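Side-chain contacts in putative glutathione S-transferase (Sinorhizobium meliloti, PDB 4MDC), which probably conjugates glutathione to electrophilic substrates, as expected of a homodimeric glutathione transferase: residues B[27-32]-B[140-145]; B[73-76]-B[82-85]; B[117-122]-B[171-176]; B[123-128]-B[193-198]; B[134-139]-B[206-211]. All blocks are in the same frame, centred on the assembly; numbering follows the deposited sequence. Where two conformers were deposited one is given.

Contact 1: residues B[27-32]-B[140-145]; sequences YHHPMS and RIFKLQ
Phe142 turns the edge of its ring onto a face of the His29 imidazole. This T-shaped pair joins the thioredoxin-like N-terminal domain of the glutathione transferase fold to the last turn of helix 111-145 in the all-helical domain. The ring planes stand at 84° and the centroids lie 5.2 Å apart. Phe142 CE1 does the touching, 3.7 Å from His29 CE1 and offset toward the imidazole rim. Pro30 CD covers the opposite face, so the imidazole is sandwiched. Its rotation is also fixed by a bond within the turn, from Met31 N to His29 ND1, at 3.0 Å. The chi1 of -165° puts the His29 ring beside its own carbonyl carbon and lets it reach the helix. Beside this pair, CG of Met31, a selenomethionine, meets Ile141 CG1 at 4.2 Å, and the two side chains cross at about a right angle. A water in the plane of the imidazole lies 2.7 Å from His29 NE2; its onward link to OE1 of the poorly ordered Gln145 is doubtful.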
# COMPACT_ATOMS: atom_id res chain seq x y z
N TYR B 27 -2.13 12.51 13.49
CA TYR B 27 -3.53 12.54 13.10
C TYR B 27 -3.95 11.11 12.89
O TYR B 27 -3.32 10.39 12.14
CB TYR B 27 -3.71 13.38 11.80
CG TYR B 27 -3.34 14.83 12.05
CD1 TYR B 27 -2.06 15.27 11.92
CD2 TYR B 27 -4.28 15.73 12.54
CE1 TYR B 27 -1.71 16.58 12.20
CE2 TYR B 27 -3.95 17.05 12.78
CZ TYR B 27 -2.66 17.45 12.65
OH TYR B 27 -2.31 18.74 12.91
N HIS B 28 -4.99 10.68 13.57
CA HIS B 28 -5.31 9.26 13.62
C HIS B 28 -6.80 9.07 13.90
O HIS B 28 -7.52 10.02 14.18
CB HIS B 28 -4.51 8.63 14.76
CG HIS B 28 -5.12 8.87 16.10
ND1 HIS B 28 -5.75 7.88 16.81
CD2 HIS B 28 -5.32 10.02 16.79
CE1 HIS B 28 -6.25 8.39 17.92
NE2 HIS B 28 -6.01 9.69 17.93
N HIS B 29 -7.23 7.82 13.83
CA HIS B 29 -8.52 7.40 14.33
C HIS B 29 -8.34 6.09 15.10
O HIS B 29 -7.64 5.18 14.69
CB HIS B 29 -9.56 7.21 13.21
CG HIS B 29 -10.97 7.12 13.75
ND1 HIS B 29 -11.50 5.95 14.26
CD2 HIS B 29 -11.93 8.05 13.92
CE1 HIS B 29 -12.74 6.17 14.71
NE2 HIS B 29 -13.02 7.44 14.51
N PRO B 30 -9.06 5.94 16.22
CA PRO B 30 -8.89 4.74 17.01
C PRO B 30 -9.19 3.44 16.25
O PRO B 30 -8.65 2.40 16.61
CB PRO B 30 -9.95 4.94 18.13
CG PRO B 30 -10.10 6.41 18.23
CD PRO B 30 -9.81 7.01 16.91
N MSE B 31 -10.12 3.49 15.27
CA MSE B 31 -10.61 2.32 14.56
C MSE B 31 -9.86 2.13 13.24
O MSE B 31 -10.30 1.38 12.38
CB MSE B 31 -12.10 2.31 14.35
CG MSE B 31 -12.82 2.29 15.72
SE MSE B 31 -12.78 0.48 16.50
CE MSE B 31 -11.27 0.58 17.78
N SER B 32 -8.74 2.83 13.12
CA SER B 32 -7.79 2.68 12.01
C SER B 32 -6.61 1.76 12.40
O SER B 32 -5.76 2.16 13.22
CB SER B 32 -7.30 4.04 11.57
OG SER B 32 -6.06 4.02 10.83
N ARG B 140 -20.15 -0.28 10.67
CA ARG B 140 -20.44 -0.30 12.11
C ARG B 140 -20.12 0.95 12.90
O ARG B 140 -20.72 1.20 13.93
CB ARG B 140 -19.73 -1.49 12.74
CG ARG B 140 -20.29 -2.75 12.14
CD ARG B 140 -20.19 -3.95 13.03
NE ARG B 140 -20.74 -3.67 14.36
CZ ARG B 140 -20.32 -4.22 15.50
NH1 ARG B 140 -19.41 -5.16 15.50
NH2 ARG B 140 -20.85 -3.83 16.65
N ILE B 141 -19.14 1.70 12.47
CA ILE B 141 -18.69 2.88 13.23
C ILE B 141 -19.25 4.10 12.43
O ILE B 141 -20.18 4.85 12.84
CB ILE B 141 -17.13 2.86 13.43
CG1 ILE B 141 -16.63 1.61 14.22
CG2 ILE B 141 -16.60 4.13 14.11
CD1 ILE B 141 -17.09 1.55 15.64
N PHE B 142 -18.70 4.27 11.24
CA PHE B 142 -18.78 5.56 10.57
C PHE B 142 -20.18 5.93 10.07
O PHE B 142 -20.59 7.10 10.16
CB PHE B 142 -17.75 5.68 9.46
CG PHE B 142 -16.32 5.53 9.88
CD1 PHE B 142 -15.90 5.74 11.19
CD2 PHE B 142 -15.35 5.22 8.93
CE1 PHE B 142 -14.57 5.59 11.53
CE2 PHE B 142 -14.02 5.08 9.26
CZ PHE B 142 -13.62 5.26 10.58
N LYS B 143 -20.91 4.95 9.55
CA LYS B 143 -22.29 5.18 9.07
C LYS B 143 -23.31 5.55 10.16
O LYS B 143 -24.43 6.02 9.85
CB LYS B 143 -22.82 3.93 8.35
CG LYS B 143 -22.41 3.76 6.88
CD LYS B 143 -23.59 3.98 5.96
CE LYS B 143 -23.36 3.37 4.58
NZ LYS B 143 -24.06 2.07 4.51
N LEU B 144 -22.95 5.32 11.42
CA LEU B 144 -23.75 5.78 12.56
C LEU B 144 -23.45 7.23 12.86
O LEU B 144 -24.35 8.03 13.10
CB LEU B 144 -23.43 4.97 13.83
CG LEU B 144 -24.18 3.66 14.11
CD1 LEU B 144 -23.81 3.20 15.52
CD2 LEU B 144 -25.69 3.82 13.98
N GLN B 145 -22.17 7.55 12.88
CA GLN B 145 -21.71 8.88 13.20
C GLN B 145 -22.04 9.90 12.07
O GLN B 145 -22.17 11.08 12.33
CB GLN B 145 -20.21 8.84 13.53
CG GLN B 145 -19.89 7.92 14.72
CD GLN B 145 -18.40 7.74 15.01
OE1 GLN B 145 -17.54 8.15 14.23
NE2 GLN B 145 -18.09 7.13 16.16
O HOH W 1 -15.46 7.72 15.64

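Contact 2: residues B[73-76]-B[82-85]; sequences PVYV and ALCG
Three backbone hydrogen bonds join residues 73-76 to 82-85 in an antiparallel beta hairpin, at the edge of the four-stranded thioredoxin-like sheet. Tyr75 and Leu83 form the hydrogen-bonded pair. Tyr75 N gives to Leu83 O at 2.8 Å, and Leu83 N returns a bond to Tyr75 O at 3.0 Å. Beyond the strands, Gly85 N, at the N-cap of helix 86-96, bonds to Pro73 O at 2.9 Å. A weaker CA-H...O contact from Val74 CA, 3.4 Å from Leu83 O, reaches the same oxygen that Tyr75 N uses.

The apolar contacts fall on two faces. On one, both Val74 methyls flank Cys84 SG, with CG2 3.8 Å from it, and Val74 CG1 also meets Ala82 CB at 3.9 Å. Cys84 SG is anti to its carbonyl carbon (chi1 -64°), which sets it beside these methyls. On the other face Tyr75 and Leu83 lie side by side and point the same way. Leu83 CD1 comes to the edge of the Tyr75 ring, 4.0 Å from CD2. Ile89 of helix 86-96 packs on both side chains, and Leu83 also meets Ala115 of the second subunit.

Pro73 follows a cis peptide bond, as in the cis-proline loop of thioredoxin-like folds. The chemistry implies a register set by main-chain bonds. The Tyr75 and Leu83 face is buried, while that of Val74, Ala82 and Cys84 is only partly covered.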
# COMPACT_ATOMS: atom_id res chain seq x y z
N PRO B 73 -2.64 7.04 9.26
CA PRO B 73 -2.47 8.24 10.00
C PRO B 73 -1.59 9.23 9.24
O PRO B 73 -1.07 8.90 8.18
CB PRO B 73 -1.75 7.76 11.22
CG PRO B 73 -0.90 6.66 10.78
CD PRO B 73 -1.66 6.01 9.69
N VAL B 74 -1.44 10.42 9.79
CA VAL B 74 -0.50 11.40 9.26
C VAL B 74 0.38 11.84 10.42
O VAL B 74 -0.14 12.27 11.45
CB VAL B 74 -1.21 12.62 8.66
CG1 VAL B 74 -0.21 13.64 8.18
CG2 VAL B 74 -2.13 12.18 7.53
N TYR B 75 1.71 11.80 10.21
CA TYR B 75 2.66 12.15 11.27
C TYR B 75 3.33 13.44 10.89
O TYR B 75 3.84 13.57 9.79
CB TYR B 75 3.69 11.05 11.39
CG TYR B 75 4.73 11.16 12.45
CD1 TYR B 75 4.47 10.91 13.78
CD2 TYR B 75 6.02 11.50 12.12
CE1 TYR B 75 5.46 11.00 14.75
CE2 TYR B 75 7.00 11.58 13.09
CZ TYR B 75 6.73 11.31 14.37
OH TYR B 75 7.74 11.41 15.33
N VAL B 76 3.31 14.41 11.79
CA VAL B 76 3.94 15.68 11.52
C VAL B 76 4.85 15.99 12.66
O VAL B 76 4.40 16.37 13.76
CB VAL B 76 2.95 16.84 11.35
CG1 VAL B 76 3.70 18.09 10.89
CG2 VAL B 76 1.87 16.49 10.35
N ALA B 82 4.57 16.64 6.43
CA ALA B 82 3.58 15.59 6.68
C ALA B 82 3.95 14.27 6.02
O ALA B 82 4.20 14.20 4.84
CB ALA B 82 2.21 16.02 6.22
N LEU B 83 4.00 13.24 6.84
CA LEU B 83 4.32 11.89 6.43
C LEU B 83 3.01 11.11 6.52
O LEU B 83 2.41 10.99 7.60
CB LEU B 83 5.39 11.30 7.33
CG LEU B 83 6.72 12.04 7.41
CD1 LEU B 83 7.62 11.36 8.41
CD2 LEU B 83 7.37 12.10 6.05
N CYS B 84 2.57 10.60 5.40
CA CYS B 84 1.24 9.98 5.33
C CYS B 84 1.25 8.48 5.12
O CYS B 84 1.91 7.99 4.19
CB CYS B 84 0.47 10.61 4.20
SG CYS B 84 0.19 12.38 4.52
N GLY B 85 0.51 7.78 5.97
CA GLY B 85 0.32 6.36 5.86
C GLY B 85 1.33 5.54 6.67
O GLY B 85 2.46 5.96 6.95

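Contact 3: residues B[117-122]-B[171-176]; sequences IRRLTE and MKYLSW
Arg119 grips the hydroxyl of Tyr173 with both terminal nitrogens. Arg119 NH1 and Arg119 NH2 each donate to Tyr173 OH at 2.9 Å. Neither bond is straight, as expected when two donors share one oxygen. The hydroxyl sits in the guanidinium plane, facing the end of the group. The phenol ring does not lie flat on it: the two planes are 73° apart. There is therefore no stacking. The hydroxyl makes the close contact, and the ring is turned steeply to the guanidinium.

The torsions explain the reach. In Tyr173 a chi1 of -174° sends the ring across the gap between the helices. The Arg119 chain runs extended as far as CD, then bends at chi3 to present its nitrogens to the hydroxyl.

Charge pairing adds a second hold. Arg119 NH2 also forms a salt bridge with Glu116, one turn back on the same helix, which probably steadies the guanidinium for its bonds to the tyrosine.

Aromatic and apolar neighbours complete the setting. The ring of Trp123 meets that of Tyr173 at a slant, and Pro68 of the second subunit packs on both Arg119 and Tyr173. This is a polar bridge near the surface between helices 111-145 and 167-180, within the all-helical C-terminal domain of the glutathione transferase fold and beside its dimer interface.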
# COMPACT_ATOMS: atom_id res chain seq x y z
N ILE B 117 9.23 -8.81 6.80
CA ILE B 117 8.56 -7.91 7.76
C ILE B 117 7.60 -6.98 7.02
O ILE B 117 6.41 -6.89 7.36
CB ILE B 117 9.59 -7.13 8.59
CG1 ILE B 117 10.35 -8.11 9.45
CG2 ILE B 117 8.90 -6.05 9.44
CD1 ILE B 117 11.63 -7.54 10.04
N ARG B 118 8.06 -6.41 5.92
CA ARG B 118 7.20 -5.56 5.08
C ARG B 118 6.01 -6.36 4.52
O ARG B 118 4.91 -5.82 4.36
CB ARG B 118 8.06 -4.92 3.94
CG ARG B 118 9.00 -3.85 4.49
CD ARG B 118 10.01 -3.42 3.50
NE ARG B 118 10.86 -2.34 4.00
CZ ARG B 118 12.11 -2.13 3.60
NH1 ARG B 118 12.73 -2.97 2.78
NH2 ARG B 118 12.76 -1.09 4.10
N ARG B 119 6.28 -7.58 4.03
CA ARG B 119 5.23 -8.36 3.36
C ARG B 119 4.07 -8.58 4.35
O ARG B 119 2.88 -8.45 4.03
CB ARG B 119 5.75 -9.71 2.92
CG ARG B 119 4.74 -10.57 2.13
CD ARG B 119 5.31 -11.96 1.78
NE ARG B 119 5.37 -12.81 2.97
CZ ARG B 119 4.32 -13.42 3.53
NH1 ARG B 119 3.11 -13.37 3.00
NH2 ARG B 119 4.48 -14.10 4.65
N LEU B 120 4.44 -8.91 5.58
CA LEU B 120 3.39 -9.11 6.65
C LEU B 120 2.70 -7.82 7.08
O LEU B 120 1.48 -7.81 7.33
CB LEU B 120 4.02 -9.75 7.89
CG LEU B 120 4.45 -11.18 7.62
CD1 LEU B 120 5.44 -11.57 8.71
CD2 LEU B 120 3.30 -12.11 7.58
N THR B 121 3.45 -6.71 7.15
CA THR B 121 2.83 -5.41 7.40
C THR B 121 1.78 -5.08 6.33
O THR B 121 0.66 -4.68 6.66
CB THR B 121 3.91 -4.29 7.47
OG1 THR B 121 4.88 -4.65 8.45
CG2 THR B 121 3.35 -2.99 7.78
N GLU B 122 2.11 -5.34 5.05
CA GLU B 122 1.19 -5.10 3.95
C GLU B 122 0.00 -6.06 3.98
O GLU B 122 -1.14 -5.64 3.68
CB GLU B 122 1.93 -5.17 2.60
CG GLU B 122 2.85 -3.94 2.44
CD GLU B 122 3.63 -3.89 1.09
OE1 GLU B 122 3.40 -4.78 0.22
OE2 GLU B 122 4.34 -2.86 0.89
N MSE B 171 -7.65 -14.91 9.96
CA MSE B 171 -7.36 -15.52 11.25
C MSE B 171 -6.62 -16.82 11.10
O MSE B 171 -5.74 -17.14 11.89
CB MSE B 171 -8.66 -15.73 12.06
CG MSE B 171 -9.34 -14.42 12.37
SE MSE B 171 -8.25 -13.07 13.32
CE MSE B 171 -7.83 -14.28 14.88
N LYS B 172 -6.98 -17.63 10.10
CA LYS B 172 -6.32 -18.89 9.86
C LYS B 172 -4.87 -18.68 9.37
O LYS B 172 -3.97 -19.44 9.74
CB LYS B 172 -7.10 -19.77 8.91
CG LYS B 172 -8.34 -20.35 9.59
CD LYS B 172 -7.94 -21.58 10.40
CE LYS B 172 -9.04 -22.03 11.33
NZ LYS B 172 -8.63 -23.20 12.13
N TYR B 173 -4.65 -17.63 8.61
CA TYR B 173 -3.28 -17.34 8.11
C TYR B 173 -2.45 -16.91 9.30
O TYR B 173 -1.32 -17.35 9.50
CB TYR B 173 -3.30 -16.25 7.05
CG TYR B 173 -1.92 -16.01 6.41
CD1 TYR B 173 -1.18 -17.08 5.94
CD2 TYR B 173 -1.39 -14.75 6.31
CE1 TYR B 173 0.07 -16.87 5.31
CE2 TYR B 173 -0.17 -14.55 5.68
CZ TYR B 173 0.56 -15.58 5.21
OH TYR B 173 1.80 -15.31 4.65
N LEU B 174 -3.03 -16.05 10.12
CA LEU B 174 -2.37 -15.63 11.35
C LEU B 174 -2.03 -16.79 12.31
O LEU B 174 -0.96 -16.84 12.87
CB LEU B 174 -3.25 -14.62 12.09
CG LEU B 174 -2.78 -14.08 13.41
CD1 LEU B 174 -1.46 -13.34 13.29
CD2 LEU B 174 -3.81 -13.15 13.98
N SER B 175 -3.01 -17.67 12.54
CA SER B 175 -2.77 -18.91 13.31
C SER B 175 -1.61 -19.71 12.71
O SER B 175 -0.79 -20.26 13.44
CB SER B 175 -4.01 -19.76 13.39
OG SER B 175 -4.96 -19.14 14.27
N TRP B 176 -1.60 -19.81 11.40
CA TRP B 176 -0.54 -20.58 10.74
C TRP B 176 0.83 -19.95 11.00
O TRP B 176 1.81 -20.67 11.35
CB TRP B 176 -0.78 -20.76 9.26
CG TRP B 176 0.36 -21.52 8.62
CD1 TRP B 176 0.61 -22.88 8.71
CD2 TRP B 176 1.43 -20.98 7.82
NE1 TRP B 176 1.77 -23.18 8.03
CE2 TRP B 176 2.29 -22.04 7.50
CE3 TRP B 176 1.76 -19.72 7.39
CZ2 TRP B 176 3.45 -21.87 6.71
CZ3 TRP B 176 2.92 -19.54 6.60
CH2 TRP B 176 3.74 -20.61 6.26

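Contact 4: residues B[123-128]-B[193-198]; sequences WFLQKM and DLAAAA
Phe124 and Leu125 meet Ala195 and Ala196 in a buried apolar contact between two helices of the C-terminal domain, near the centre of the chain. The short helical segments run at 47° to each other, with their axes 8.5 Å apart at closest approach. Small alanines allow this closeness: the CA atoms of Phe124 and Ala196 are only 5.4 Å apart.

The main feature is a CH-pi contact. Ala196 CB stands 3.7 Å from the centroid of the Phe124 ring and only 7° off its normal, so the methyl sits over the middle of the face. Trp123 CD1 lies over the centre of the opposite face, and the phenyl ring is held flat between them. A chi1 of -69° sets the ring beside its own backbone N, broadside to helix 191-205.

Leu125 comes in alongside. Its CG rests 3.9 Å from Ala195 CB, and its CD2 lies 3.8 Å from Ala195 O. Phe37 of helix 33-44 packs on both Leu125 and Ala195, bringing the N-terminal domain to this point. Leu174 of helix 167-180 touches Phe124. Such a core, built around the long helix 111-145 and helix 191-205, belongs to the all-alpha C-terminal domain of glutathione transferases.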
# COMPACT_ATOMS: atom_id res chain seq x y z
N TRP B 123 0.23 -7.30 4.40
CA TRP B 123 -0.84 -8.28 4.49
C TRP B 123 -1.93 -7.73 5.42
O TRP B 123 -3.11 -7.68 5.07
CB TRP B 123 -0.33 -9.64 4.99
CG TRP B 123 -1.42 -10.66 5.01
CD1 TRP B 123 -2.37 -10.82 6.00
CD2 TRP B 123 -1.80 -11.59 3.98
NE1 TRP B 123 -3.24 -11.79 5.66
CE2 TRP B 123 -2.89 -12.33 4.46
CE3 TRP B 123 -1.22 -11.96 2.74
CZ2 TRP B 123 -3.54 -13.33 3.71
CZ3 TRP B 123 -1.87 -12.98 2.01
CH2 TRP B 123 -3.01 -13.65 2.49
N PHE B 124 -1.51 -7.38 6.60
CA PHE B 124 -2.49 -6.96 7.64
C PHE B 124 -3.02 -5.55 7.41
O PHE B 124 -4.23 -5.30 7.67
CB PHE B 124 -1.93 -7.22 9.02
CG PHE B 124 -1.84 -8.66 9.34
CD1 PHE B 124 -2.98 -9.39 9.70
CD2 PHE B 124 -0.65 -9.34 9.13
CE1 PHE B 124 -2.90 -10.77 9.86
CE2 PHE B 124 -0.56 -10.68 9.36
CZ PHE B 124 -1.66 -11.41 9.72
N LEU B 125 -2.21 -4.63 6.92
CA LEU B 125 -2.67 -3.24 6.77
C LEU B 125 -3.20 -2.84 5.40
O LEU B 125 -3.89 -1.80 5.28
CB LEU B 125 -1.55 -2.28 7.16
CG LEU B 125 -1.12 -2.43 8.63
CD1 LEU B 125 -0.03 -1.45 8.92
CD2 LEU B 125 -2.24 -2.31 9.68
N GLN B 126 -3.00 -3.71 4.41
CA GLN B 126 -3.59 -3.50 3.12
C GLN B 126 -4.57 -4.61 2.73
O GLN B 126 -5.69 -4.30 2.36
CB GLN B 126 -2.49 -3.37 2.03
CG GLN B 126 -1.57 -2.22 2.33
CD GLN B 126 -0.45 -2.08 1.28
OE1 GLN B 126 -0.41 -2.75 0.23
NE2 GLN B 126 0.46 -1.18 1.57
N LYS B 127 -4.10 -5.87 2.67
CA LYS B 127 -5.00 -6.95 2.24
C LYS B 127 -6.17 -7.15 3.22
O LYS B 127 -7.34 -7.08 2.82
CB LYS B 127 -4.27 -8.24 2.00
CG LYS B 127 -5.19 -9.30 1.40
CD LYS B 127 -4.46 -10.56 0.99
CE LYS B 127 -5.35 -11.72 0.68
NZ LYS B 127 -6.47 -11.42 -0.23
N MSE B 128 -5.89 -7.46 4.48
CA MSE B 128 -6.94 -7.65 5.48
C MSE B 128 -7.76 -6.38 5.62
O MSE B 128 -8.98 -6.42 5.88
CB MSE B 128 -6.40 -8.06 6.85
CG MSE B 128 -7.54 -8.60 7.75
SE MSE B 128 -6.79 -9.11 9.51
CE MSE B 128 -8.51 -9.73 10.25
N ASP B 193 4.37 -8.21 13.52
CA ASP B 193 3.56 -8.49 14.75
C ASP B 193 2.72 -7.28 15.13
O ASP B 193 1.50 -7.39 15.46
CB ASP B 193 4.47 -8.86 15.92
CG ASP B 193 5.31 -10.07 15.66
OD1 ASP B 193 4.81 -11.21 15.80
OD2 ASP B 193 6.49 -9.84 15.24
N LEU B 194 3.32 -6.09 15.09
CA LEU B 194 2.61 -4.86 15.46
C LEU B 194 1.48 -4.57 14.51
O LEU B 194 0.38 -4.12 14.88
CB LEU B 194 3.52 -3.66 15.62
CG LEU B 194 4.68 -3.77 16.58
CD1 LEU B 194 5.42 -2.46 16.70
CD2 LEU B 194 4.24 -4.25 17.94
N ALA B 195 1.69 -4.76 13.23
CA ALA B 195 0.62 -4.52 12.24
C ALA B 195 -0.56 -5.48 12.41
O ALA B 195 -1.71 -5.05 12.33
CB ALA B 195 1.20 -4.68 10.84
N ALA B 196 -0.26 -6.76 12.61
CA ALA B 196 -1.31 -7.74 12.81
C ALA B 196 -2.08 -7.40 14.08
O ALA B 196 -3.29 -7.40 14.10
CB ALA B 196 -0.73 -9.14 12.92
N ALA B 197 -1.35 -7.10 15.12
CA ALA B 197 -1.98 -6.84 16.41
C ALA B 197 -2.86 -5.63 16.33
O ALA B 197 -3.90 -5.54 16.97
CB ALA B 197 -0.95 -6.69 17.50
N ALA B 198 -2.39 -4.64 15.59
CA ALA B 198 -3.19 -3.44 15.42
C ALA B 198 -4.53 -3.73 14.73
O ALA B 198 -5.54 -3.29 15.16
CB ALA B 198 -2.41 -2.41 14.65

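Contact 5: residues B[134-139]-B[206-211]; sequences RPLVRE and LGEIDW
Leu136 and Val137 face the loop 206-211 from helix 111-145, with Val137 and Leu206 nearest in backbone at 8.6 Å between CA atoms. The loop begins where helix 191-205 ends: Gly207, with positive phi, closes that helix in a Schellman motif.

Leu136 carries most of the contact, and its two methyls part. Leu136 CD2 meets Leu206 CD1 at 3.5 Å. That short distance is doubtful, because Leu136 was deposited in two conformers and one is described. The two leucines slide past each other in opposite directions. Val137 CG2 reaches the same Leu206 CD1 at 4.2 Å.

The loop leads on to helix 215-225, so this contact ties it to the long first helix of the all-helical domain of the glutathione transferase fold. Pro135 stands where that helix is kinked, just before the touching residues.

Glu208 comes from the opposite direction and meets Leu136 mainly through its carboxylate end. Leu136 CD1 lies 3.7 Å from Glu208 CD, a van der Waals contact. The carboxylate turns to arginines for its charge. Glu208 OE2 forms salt bridges with Arg140 and with Arg164, which probably favour its charged form. The bend at chi2, -79°, folds the carboxylate back over the leucine methyls, while Glu208 CG lies 3.9 Å from Leu136 CD2. Arg140 NH1 bonds to Leu206 O as well, and so holds two residues of the loop.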
# COMPACT_ATOMS: atom_id res chain seq x y z
N ARG B 134 -11.63 -2.25 6.81
CA ARG B 134 -12.17 -0.96 6.34
C ARG B 134 -13.70 -0.97 6.05
O ARG B 134 -14.45 -0.13 6.62
CB ARG B 134 -11.38 -0.46 5.11
CG ARG B 134 -11.98 0.78 4.49
CD ARG B 134 -11.07 1.45 3.46
NE ARG B 134 -10.82 0.62 2.27
CZ ARG B 134 -9.64 0.06 1.91
NH1 ARG B 134 -9.60 -0.63 0.78
NH2 ARG B 134 -8.54 0.15 2.64
N PRO B 135 -14.19 -1.93 5.26
CA PRO B 135 -15.65 -1.93 5.07
C PRO B 135 -16.48 -2.21 6.35
O PRO B 135 -17.57 -1.64 6.53
CB PRO B 135 -15.89 -3.04 4.04
CG PRO B 135 -14.60 -3.81 3.90
CD PRO B 135 -13.48 -2.91 4.38
N LEU B 136 -15.96 -3.03 7.24
CA LEU B 136 -16.68 -3.37 8.45
C LEU B 136 -16.75 -2.18 9.39
O LEU B 136 -17.83 -1.86 9.95
CB LEU B 136 -15.99 -4.53 9.14
CG LEU B 136 -16.78 -5.18 10.26
CD1 LEU B 136 -16.54 -6.65 10.21
CD2 LEU B 136 -16.32 -4.59 11.59
N VAL B 137 -15.62 -1.50 9.56
CA VAL B 137 -15.58 -0.27 10.40
C VAL B 137 -16.54 0.79 9.82
O VAL B 137 -17.25 1.53 10.54
CB VAL B 137 -14.13 0.22 10.53
CG1 VAL B 137 -14.07 1.64 11.05
CG2 VAL B 137 -13.32 -0.71 11.43
N ARG B 138 -16.53 0.94 8.51
CA ARG B 138 -17.38 1.96 7.90
C ARG B 138 -18.84 1.68 8.18
O ARG B 138 -19.60 2.59 8.56
CB ARG B 138 -17.16 2.00 6.39
CG ARG B 138 -18.01 3.06 5.69
CD ARG B 138 -17.77 3.13 4.20
NE ARG B 138 -18.79 3.96 3.58
CZ ARG B 138 -18.75 5.28 3.47
NH1 ARG B 138 -17.72 5.97 3.93
NH2 ARG B 138 -19.76 5.91 2.87
N GLU B 139 -19.26 0.44 8.05
CA GLU B 139 -20.65 0.10 8.30
C GLU B 139 -21.04 0.18 9.79
O GLU B 139 -22.11 0.70 10.11
CB GLU B 139 -20.97 -1.29 7.80
CG GLU B 139 -20.91 -1.43 6.29
CD GLU B 139 -21.70 -0.35 5.55
OE1 GLU B 139 -22.85 -0.06 5.94
OE2 GLU B 139 -21.14 0.25 4.61
N LEU B 206 -14.62 -4.56 18.36
CA LEU B 206 -15.97 -4.71 17.80
C LEU B 206 -16.62 -6.10 18.04
O LEU B 206 -17.73 -6.32 17.61
CB LEU B 206 -15.92 -4.41 16.30
CG LEU B 206 -15.67 -2.94 15.92
CD1 LEU B 206 -15.36 -2.82 14.44
CD2 LEU B 206 -16.88 -2.09 16.29
N GLY B 207 -15.87 -7.01 18.65
CA GLY B 207 -16.35 -8.34 18.94
C GLY B 207 -16.50 -9.24 17.73
O GLY B 207 -17.28 -10.17 17.74
N GLU B 208 -15.72 -8.97 16.69
CA GLU B 208 -15.86 -9.67 15.42
C GLU B 208 -15.01 -10.95 15.29
O GLU B 208 -15.13 -11.66 14.30
CB GLU B 208 -15.51 -8.72 14.26
CG GLU B 208 -16.41 -7.49 14.20
CD GLU B 208 -17.77 -7.77 13.57
OE1 GLU B 208 -18.01 -8.86 13.00
OE2 GLU B 208 -18.62 -6.86 13.63
N ILE B 209 -14.17 -11.23 16.27
CA ILE B 209 -13.30 -12.42 16.21
C ILE B 209 -13.82 -13.52 17.15
O ILE B 209 -14.00 -13.29 18.34
CB ILE B 209 -11.90 -12.06 16.64
CG1 ILE B 209 -11.31 -11.15 15.57
CG2 ILE B 209 -10.99 -13.26 16.74
CD1 ILE B 209 -10.19 -10.36 16.09
N ASP B 210 -14.03 -14.71 16.60
CA ASP B 210 -14.31 -15.90 17.40
C ASP B 210 -13.01 -16.56 17.79
O ASP B 210 -12.40 -17.28 17.01
CB ASP B 210 -15.18 -16.85 16.63
CG ASP B 210 -15.49 -18.14 17.41
OD1 ASP B 210 -14.98 -18.39 18.53
OD2 ASP B 210 -16.26 -18.88 16.85
N TRP B 211 -12.56 -16.27 19.00
CA TRP B 211 -11.25 -16.76 19.42
C TRP B 211 -11.24 -18.28 19.63
O TRP B 211 -10.17 -18.89 19.58
CB TRP B 211 -10.77 -16.02 20.66
CG TRP B 211 -10.34 -14.62 20.41
CD1 TRP B 211 -11.00 -13.48 20.76
CD2 TRP B 211 -9.16 -14.19 19.70
NE1 TRP B 211 -10.28 -12.37 20.36
CE2 TRP B 211 -9.14 -12.78 19.71
CE3 TRP B 211 -8.10 -14.86 19.09
CZ2 TRP B 211 -8.13 -12.04 19.13
CZ3 TRP B 211 -7.07 -14.11 18.48
CH2 TRP B 211 -7.10 -12.72 18.53

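Overall arrangement
Helix 111-145 runs through four of the five contacts; contact 2 alone does not use it. Contacts 3 and 4 are neighbours, with centres about 7 Å apart, and Thr121 CA packs 3.9 Å from Ala195 CB between them. Contacts 1 and 5 meet near the far end of the helix, with centres about 12 Å apart. There Ile141 CD1 packs against Leu206 CD2 at 3.7 Å. Contact 1 joins contact 2 through the sheet, where Tyr27 N probably bonds to Val74 O at 2.9 Å. Contacts 2, 3 and 4 all touch the second subunit. In glutathione transferases the active site lies between the two domains, which contact 1 brings together here.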